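Local coordinates for protein mandelate racemase/muconate lactonizing enzyme (PDB 2OG9) that belongs to the enolase superfamily and probably catalyses metal-assisted racemisation or a related reaction begun by proton abstraction, at residues A[151-155]-A[177-182]; A[146-152]-A[330-336]. All coordinates share one frame; numbering follows the deposited sequence.

How the interactions relate
Strand 148-152 is the common starting point of both contacts, whose centres lie about 11 Å apart. Interaction 1 closes the shorter loop: the chain leaves the strand, runs through helix 163-175 and returns at 177-182 to open strand 181-184 of the barrel. Interaction 2 spans far more, from 146-152 to 330-336, so that most of the barrel domain is threaded between its ends and the loop of interaction 1 nests inside it, the two sharing C151 and Y152. Together they seat strand 148-152 between strands 181-184 and 333-335, closing the ring of barrel strands. I178 packing on H336 and T154 on E335 join the two contacts directly.

Interaction 1: residues A[151-155]-A[177-182]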
ATOM      1  N   CYS A 151      15.895  28.541  22.501  1.00 19.44           N
ATOM      2  CA  CYS A 151      14.754  29.437  22.405  1.00 20.25           C
ATOM      3  C   CYS A 151      14.923  30.434  21.268  1.00 21.64           C
ATOM      4  O   CYS A 151      16.034  30.663  20.777  1.00 19.45           O
ATOM      5  CB  CYS A 151      14.547  30.200  23.723  1.00 23.18           C
ATOM      6  SG  CYS A 151      15.875  31.369  24.154  1.00 27.65           S
ATOM      7  N   TYR A 152      13.805  31.029  20.864  1.00 22.10           N
ATOM      8  CA  TYR A 152      13.781  32.008  19.790  1.00 22.87           C
ATOM      9  C   TYR A 152      12.630  32.956  20.073  1.00 23.65           C
ATOM     10  O   TYR A 152      11.767  32.656  20.902  1.00 24.07           O
ATOM     11  CB  TYR A 152      13.547  31.306  18.452  1.00 22.17           C
ATOM     12  CG  TYR A 152      12.200  30.610  18.346  1.00 21.91           C
ATOM     13  CD1 TYR A 152      11.115  31.235  17.737  1.00 21.88           C
ATOM     14  CD2 TYR A 152      12.014  29.329  18.864  1.00 21.57           C
ATOM     15  CE1 TYR A 152       9.872  30.602  17.644  1.00 21.61           C
ATOM     16  CE2 TYR A 152      10.774  28.686  18.778  1.00 21.66           C
ATOM     17  CZ  TYR A 152       9.711  29.329  18.168  1.00 21.83           C
ATOM     18  OH  TYR A 152       8.484  28.706  18.090  1.00 24.07           O
ATOM     19  N   ASN A 153      12.620  34.098  19.397  1.00 24.24           N
ATOM     20  CA  ASN A 153      11.548  35.064  19.572  1.00 27.21           C
ATOM     21  C   ASN A 153      11.326  35.854  18.284  1.00 29.04           C
ATOM     22  O   ASN A 153      12.100  35.731  17.331  1.00 29.10           O
ATOM     23  CB  ASN A 153      11.855  35.994  20.762  1.00 28.17           C
ATOM     24  CG  ASN A 153      12.787  37.148  20.412  1.00 31.27           C
ATOM     25  OD1 ASN A 153      13.507  37.119  19.414  1.00 31.22           O
ATOM     26  ND2 ASN A 153      12.786  38.174  21.261  1.00 33.12           N
ATOM     27  N   THR A 154      10.260  36.647  18.252  1.00 32.14           N
ATOM     28  CA  THR A 154       9.930  37.459  17.081  1.00 34.37           C
ATOM     29  C   THR A 154      10.454  38.874  17.290  1.00 36.66           C
ATOM     30  O   THR A 154      10.454  39.692  16.367  1.00 35.10           O
ATOM     31  CB  THR A 154       8.408  37.552  16.878  1.00 36.73           C
ATOM     32  OG1 THR A 154       7.833  38.318  17.947  1.00 39.07           O
ATOM     33  CG2 THR A 154       7.782  36.162  16.873  1.00 35.81           C
ATOM     34  N   SER A 155      10.894  39.151  18.514  1.00 38.47           N
ATOM     35  CA  SER A 155      11.405  40.469  18.873  1.00 38.93           C
ATOM     36  C   SER A 155      10.323  41.518  18.624  1.00 40.92           C
ATOM     37  O   SER A 155      10.608  42.626  18.160  1.00 40.78           O
ATOM     38  CB  SER A 155      12.656  40.801  18.061  1.00 39.25           C
ATOM     39  OG  SER A 155      13.733  39.954  18.416  1.00 38.51           O
ATOM     40  N   GLY A 177      20.348  37.307  24.862  1.00 38.74           N
ATOM     41  CA  GLY A 177      20.432  35.864  25.004  1.00 36.52           C
ATOM     42  C   GLY A 177      19.509  34.985  24.177  1.00 34.36           C
ATOM     43  O   GLY A 177      19.591  33.761  24.279  1.00 31.80           O
ATOM     44  N   ILE A 178      18.635  35.580  23.368  1.00 32.68           N
ATOM     45  CA  ILE A 178      17.722  34.790  22.543  1.00 31.83           C
ATOM     46  C   ILE A 178      18.531  33.966  21.545  1.00 29.79           C
ATOM     47  O   ILE A 178      19.540  34.433  21.022  1.00 30.60           O
ATOM     48  CB  ILE A 178      16.718  35.694  21.788  1.00 33.38           C
ATOM     49  CG1 ILE A 178      15.811  36.416  22.790  1.00 35.79           C
ATOM     50  CG2 ILE A 178      15.856  34.858  20.850  1.00 34.62           C
ATOM     51  CD1 ILE A 178      14.882  35.491  23.575  1.00 36.29           C
ATOM     52  N   GLY A 179      18.086  32.740  21.281  1.00 28.45           N
ATOM     53  CA  GLY A 179      18.819  31.874  20.370  1.00 26.83           C
ATOM     54  C   GLY A 179      18.373  31.834  18.920  1.00 26.93           C
ATOM     55  O   GLY A 179      18.960  31.112  18.116  1.00 26.69           O
ATOM     56  N   GLY A 180      17.345  32.601  18.578  1.00 25.80           N
ATOM     57  CA  GLY A 180      16.861  32.614  17.209  1.00 26.05           C
ATOM     58  C   GLY A 180      15.765  33.639  17.005  1.00 24.97           C
ATOM     59  O   GLY A 180      15.179  34.129  17.973  1.00 23.51           O
ATOM     60  N   ILE A 181      15.477  33.947  15.741  1.00 25.34           N
ATOM     61  CA  ILE A 181      14.456  34.932  15.388  1.00 25.04           C
ATOM     62  C   ILE A 181      13.402  34.372  14.430  1.00 25.02           C
ATOM     63  O   ILE A 181      13.738  33.844  13.374  1.00 24.20           O
ATOM     64  CB  ILE A 181      15.104  36.165  14.694  1.00 26.55           C
ATOM     65  CG1 ILE A 181      16.149  36.807  15.613  1.00 26.71           C
ATOM     66  CG2 ILE A 181      14.035  37.161  14.295  1.00 26.22           C
ATOM     67  CD1 ILE A 181      15.584  37.383  16.897  1.00 27.85           C
ATOM     68  N   LYS A 182      12.127  34.480  14.792  1.00 25.10           N
ATOM     69  CA  LYS A 182      11.073  34.012  13.901  1.00 28.75           C
ATOM     70  C   LYS A 182      10.436  35.227  13.238  1.00 29.86           C
ATOM     71  O   LYS A 182       9.962  36.134  13.920  1.00 28.85           O
ATOM     72  CB  LYS A 182      10.007  33.215  14.656  1.00 28.52           C
ATOM     73  CG  LYS A 182       8.882  32.729  13.743  1.00 31.50           C
ATOM     74  CD  LYS A 182       8.162  31.513  14.309  1.00 33.71           C
ATOM     75  CE  LYS A 182       7.290  31.856  15.499  1.00 35.96           C
ATOM     76  NZ  LYS A 182       5.966  32.396  15.101  1.00 37.32           N
TER
HETATM   77  O   HOH W   1      10.246  39.177  13.724  1.00 30.81           O
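C151 meets the turn at 178-180 through its carbonyl O, which takes a weak hydrogen bond from G179 N at 3.0 Å; its SG lies near the CD1 of I178. G179 and G180 suit this close approach, since a side chain on G179 would run into the C151 carbonyl and one on G180 would crowd the Y152 CB. The Y152 ring receives K182 at its edge, CE1 lying 3.6 Å from K182 CE. The lysine chain starts with CG anti to the backbone N (chi1 179°) and bends at its last two torsions, bringing its CE beside the ring while NZ goes on to a salt bridge with D213. N153 forms the single bridge with I181: its N donates to G180 O at 2.9 Å, and its O accepts from K182 N at 2.8 Å. The N153 side chain crosses that of I178 at about a right angle, and OD1 sits 3.3 Å from I181 CD1; ND2 is held by S173. T154 lays CB and CG2 near K182 O, and a water joins the carbonyl oxygens of T154 and K182. S155 OG, also bonded to S173, rests 3.5 Å from I181 CD1. Strand 148-152, helix 163-175 and strand 181-184 form a beta-alpha-beta unit of the barrel, its strands joined by the N153-I181 bridge, with the helix over I181, strand 210-213 beyond strand 181-184, and strand 333-335 against Y152 and K182.

Interaction 2: residues A[146-152]-A[330-336]; sequences RDSVRCY and REPWVEH
E331 OE2 is gripped by R146 NE at 2.7 Å and by a water that also accepts from R146 NH2. This salt bridge meets the carboxylate from above its plane, yet lies close to the guanidinium plane, the two planes being 79° apart. P332 CD covers one guanidinium face, 3.4 Å from R146 NH1, which also bonds to Y328 O. With an alanine here, E331 OE2 would probably lose its charged mate and P332 CD the flat group lying against it. E331 OE1, paired with R354, shares a second water with R150 N and P332 O. Beyond it strands 148-152 and 333-335 pair in parallel, closing the modified TIM barrel of the enolase superfamily between its first and last strands: V334 N donates to R150 O, Y152 N to V334 O, and H336 N to Y152 O at 2.8 Å. R150 CB makes a CH-pi contact 3.9 Å from the centroid of the W333 six-membered ring, and CZ stands 3.3 Å from W333 CZ2, the planes 27° apart; the bend at chi3 (71°) folds the guanidinium back over the ring. One face of the Y152 ring takes E335 CB, 3.5 Å from its CZ, and a water links Y152 OH to W333 O.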
ATOM      1  N   ARG A 146      17.653  17.593  29.331  1.00 20.10           N
ATOM      2  CA  ARG A 146      18.459  18.809  29.338  1.00 21.22           C
ATOM      3  C   ARG A 146      17.980  19.779  30.413  1.00 21.47           C
ATOM      4  O   ARG A 146      16.818  19.746  30.822  1.00 20.31           O
ATOM      5  CB  ARG A 146      18.370  19.479  27.959  1.00 20.37           C
ATOM      6  CG  ARG A 146      16.939  19.854  27.530  1.00 18.09           C
ATOM      7  CD  ARG A 146      16.864  20.171  26.029  1.00 18.95           C
ATOM      8  NE  ARG A 146      17.208  18.998  25.223  1.00 17.82           N
ATOM      9  CZ  ARG A 146      16.381  17.983  24.974  1.00 19.58           C
ATOM     10  NH1 ARG A 146      15.140  17.989  25.455  1.00 18.05           N
ATOM     11  NH2 ARG A 146      16.803  16.944  24.266  1.00 17.78           N
ATOM     12  N   ASP A 147      18.873  20.655  30.861  1.00 21.94           N
ATOM     13  CA  ASP A 147      18.508  21.627  31.885  1.00 24.03           C
ATOM     14  C   ASP A 147      18.184  23.000  31.301  1.00 21.33           C
ATOM     15  O   ASP A 147      17.862  23.931  32.031  1.00 19.28           O
ATOM     16  CB  ASP A 147      19.618  21.726  32.933  1.00 29.17           C
ATOM     17  CG  ASP A 147      19.828  20.416  33.673  1.00 34.27           C
ATOM     18  OD1 ASP A 147      18.819  19.764  34.024  1.00 38.38           O
ATOM     19  OD2 ASP A 147      20.996  20.036  33.906  1.00 40.37           O
ATOM     20  N   SER A 148      18.264  23.116  29.980  1.00 18.55           N
ATOM     21  CA  SER A 148      17.945  24.367  29.294  1.00 19.40           C
ATOM     22  C   SER A 148      17.508  23.995  27.879  1.00 17.97           C
ATOM     23  O   SER A 148      17.941  22.977  27.353  1.00 18.61           O
ATOM     24  CB  SER A 148      19.159  25.303  29.255  1.00 20.37           C
ATOM     25  OG  SER A 148      20.183  24.784  28.434  1.00 20.37           O
ATOM     26  N   VAL A 149      16.663  24.824  27.274  1.00 18.10           N
ATOM     27  CA  VAL A 149      16.121  24.560  25.943  1.00 19.07           C
ATOM     28  C   VAL A 149      16.369  25.693  24.942  1.00 19.04           C
ATOM     29  O   VAL A 149      16.229  26.870  25.281  1.00 18.33           O
ATOM     30  CB  VAL A 149      14.592  24.318  26.042  1.00 18.31           C
ATOM     31  CG1 VAL A 149      14.008  24.046  24.664  1.00 20.79           C
ATOM     32  CG2 VAL A 149      14.311  23.142  26.980  1.00 18.71           C
ATOM     33  N   ARG A 150      16.722  25.339  23.706  1.00 18.02           N
ATOM     34  CA  ARG A 150      16.961  26.356  22.681  1.00 19.16           C
ATOM     35  C   ARG A 150      15.714  27.227  22.585  1.00 19.15           C
ATOM     36  O   ARG A 150      14.597  26.717  22.599  1.00 19.77           O
ATOM     37  CB  ARG A 150      17.236  25.715  21.316  1.00 20.79           C
ATOM     38  CG  ARG A 150      18.400  24.729  21.284  1.00 25.07           C
ATOM     39  CD  ARG A 150      18.893  24.504  19.856  1.00 29.54           C
ATOM     40  NE  ARG A 150      19.585  25.680  19.327  1.00 33.15           N
ATOM     41  CZ  ARG A 150      20.235  25.711  18.164  1.00 38.20           C
ATOM     42  NH1 ARG A 150      20.284  24.630  17.395  1.00 37.03           N
ATOM     43  NH2 ARG A 150      20.856  26.819  17.773  1.00 39.64           N
ATOM     44  N   CYS A 151      15.895  28.541  22.501  1.00 19.44           N
ATOM     45  CA  CYS A 151      14.754  29.437  22.405  1.00 20.25           C
ATOM     46  C   CYS A 151      14.923  30.434  21.268  1.00 21.64           C
ATOM     47  O   CYS A 151      16.034  30.663  20.777  1.00 19.45           O
ATOM     48  CB  CYS A 151      14.547  30.200  23.723  1.00 23.18           C
ATOM     49  SG  CYS A 151      15.875  31.369  24.154  1.00 27.65           S
ATOM     50  N   TYR A 152      13.805  31.029  20.864  1.00 22.10           N
ATOM     51  CA  TYR A 152      13.781  32.008  19.790  1.00 22.87           C
ATOM     52  C   TYR A 152      12.630  32.956  20.073  1.00 23.65           C
ATOM     53  O   TYR A 152      11.767  32.656  20.902  1.00 24.07           O
ATOM     54  CB  TYR A 152      13.547  31.306  18.452  1.00 22.17           C
ATOM     55  CG  TYR A 152      12.200  30.610  18.346  1.00 21.91           C
ATOM     56  CD1 TYR A 152      11.115  31.235  17.737  1.00 21.88           C
ATOM     57  CD2 TYR A 152      12.014  29.329  18.864  1.00 21.57           C
ATOM     58  CE1 TYR A 152       9.872  30.602  17.644  1.00 21.61           C
ATOM     59  CE2 TYR A 152      10.774  28.686  18.778  1.00 21.66           C
ATOM     60  CZ  TYR A 152       9.711  29.329  18.168  1.00 21.83           C
ATOM     61  OH  TYR A 152       8.484  28.706  18.090  1.00 24.07           O
ATOM     62  N   ARG A 330      14.937  14.427  21.666  1.00 21.28           N
ATOM     63  CA  ARG A 330      15.717  15.235  20.729  1.00 22.21           C
ATOM     64  C   ARG A 330      15.613  16.731  21.010  1.00 22.68           C
ATOM     65  O   ARG A 330      14.575  17.213  21.451  1.00 21.06           O
ATOM     66  CB  ARG A 330      15.276  14.946  19.292  1.00 24.08           C
ATOM     67  CG  ARG A 330      15.723  13.586  18.768  1.00 29.28           C
ATOM     68  CD  ARG A 330      15.262  13.382  17.334  1.00 30.69           C
ATOM     69  NE  ARG A 330      13.860  12.992  17.256  1.00 32.00           N
ATOM     70  CZ  ARG A 330      13.404  11.785  17.576  1.00 32.48           C
ATOM     71  NH1 ARG A 330      14.243  10.849  17.997  1.00 33.78           N
ATOM     72  NH2 ARG A 330      12.112  11.508  17.470  1.00 30.92           N
ATOM     73  N   GLU A 331      16.695  17.459  20.737  1.00 22.12           N
ATOM     74  CA  GLU A 331      16.748  18.901  20.982  1.00 23.14           C
ATOM     75  C   GLU A 331      15.584  19.696  20.402  1.00 22.09           C
ATOM     76  O   GLU A 331      15.482  19.873  19.188  1.00 20.86           O
ATOM     77  CB  GLU A 331      18.065  19.483  20.446  1.00 26.57           C
ATOM     78  CG  GLU A 331      19.285  19.192  21.311  1.00 29.80           C
ATOM     79  CD  GLU A 331      19.230  19.898  22.661  1.00 32.54           C
ATOM     80  OE1 GLU A 331      19.014  21.127  22.678  1.00 30.33           O
ATOM     81  OE2 GLU A 331      19.412  19.224  23.702  1.00 35.11           O
ATOM     82  N   PRO A 332      14.691  20.195  21.270  1.00 20.15           N
ATOM     83  CA  PRO A 332      13.541  20.978  20.814  1.00 19.64           C
ATOM     84  C   PRO A 332      13.837  22.480  20.779  1.00 20.53           C
ATOM     85  O   PRO A 332      14.945  22.921  21.109  1.00 18.51           O
ATOM     86  CB  PRO A 332      12.477  20.638  21.848  1.00 21.82           C
ATOM     87  CG  PRO A 332      13.289  20.581  23.114  1.00 24.31           C
ATOM     88  CD  PRO A 332      14.546  19.827  22.694  1.00 21.92           C
ATOM     89  N   TRP A 333      12.841  23.247  20.351  1.00 19.69           N
ATOM     90  CA  TRP A 333      12.918  24.705  20.316  1.00 21.27           C
ATOM     91  C   TRP A 333      11.655  25.200  21.014  1.00 21.28           C
ATOM     92  O   TRP A 333      10.581  24.628  20.827  1.00 20.63           O
ATOM     93  CB  TRP A 333      12.901  25.253  18.883  1.00 20.83           C
ATOM     94  CG  TRP A 333      14.201  25.200  18.127  1.00 21.84           C
ATOM     95  CD1 TRP A 333      14.640  24.194  17.312  1.00 23.27           C
ATOM     96  CD2 TRP A 333      15.188  26.237  18.051  1.00 22.44           C
ATOM     97  NE1 TRP A 333      15.834  24.546  16.725  1.00 21.59           N
ATOM     98  CE2 TRP A 333      16.194  25.794  17.161  1.00 23.91           C
ATOM     99  CE3 TRP A 333      15.318  27.501  18.645  1.00 22.15           C
ATOM    100  CZ2 TRP A 333      17.318  26.573  16.849  1.00 24.09           C
ATOM    101  CZ3 TRP A 333      16.436  28.277  18.336  1.00 23.72           C
ATOM    102  CH2 TRP A 333      17.421  27.807  17.443  1.00 23.61           C
ATOM    103  N   VAL A 334      11.778  26.247  21.824  1.00 20.52           N
ATOM    104  CA  VAL A 334      10.629  26.831  22.508  1.00 20.57           C
ATOM    105  C   VAL A 334      10.665  28.335  22.280  1.00 22.80           C
ATOM    106  O   VAL A 334      11.739  28.948  22.341  1.00 19.60           O
ATOM    107  CB  VAL A 334      10.662  26.550  24.035  1.00 22.01           C
ATOM    108  CG1 VAL A 334       9.560  27.340  24.724  1.00 20.48           C
ATOM    109  CG2 VAL A 334      10.475  25.063  24.300  1.00 21.21           C
ATOM    110  N   GLU A 335       9.508  28.935  22.012  1.00 22.75           N
ATOM    111  CA  GLU A 335       9.434  30.377  21.780  1.00 25.77           C
ATOM    112  C   GLU A 335       9.395  31.155  23.082  1.00 27.22           C
ATOM    113  O   GLU A 335       8.610  30.829  23.986  1.00 24.10           O
ATOM    114  CB  GLU A 335       8.187  30.720  20.937  1.00 29.78           C
ATOM    115  CG  GLU A 335       7.967  32.217  20.790  1.00 35.48           C
ATOM    116  CD  GLU A 335       6.819  32.548  19.871  1.00 38.77           C
ATOM    117  OE1 GLU A 335       5.784  31.856  19.958  1.00 40.56           O
ATOM    118  OE2 GLU A 335       6.942  33.501  19.075  1.00 41.22           O
ATOM    119  N   HIS A 336      10.277  32.143  23.186  1.00 29.58           N
ATOM    120  CA  HIS A 336      10.306  32.988  24.358  1.00 33.41           C
ATOM    121  C   HIS A 336       9.470  34.211  24.104  1.00 35.63           C
ATOM    122  O   HIS A 336       9.908  35.145  23.417  1.00 36.37           O
ATOM    123  CB  HIS A 336      11.721  33.479  24.712  1.00 36.30           C
ATOM    124  CG  HIS A 336      11.739  34.508  25.798  1.00 38.80           C
ATOM    125  ND1 HIS A 336      11.320  35.807  25.604  1.00 40.65           N
ATOM    126  CD2 HIS A 336      12.137  34.426  27.088  1.00 40.70           C
ATOM    127  CE1 HIS A 336      11.469  36.482  26.729  1.00 40.99           C
ATOM    128  NE2 HIS A 336      11.965  35.668  27.644  1.00 39.41           N
TER
HETATM  129  O   HOH W   2      19.557  16.590  23.489  1.00 33.20           O
HETATM  130  O   HOH W   3      16.736  22.449  23.149  1.00 25.20           O
HETATM  131  O   HOH W   4       8.430  26.306  19.593  1.00 29.95           O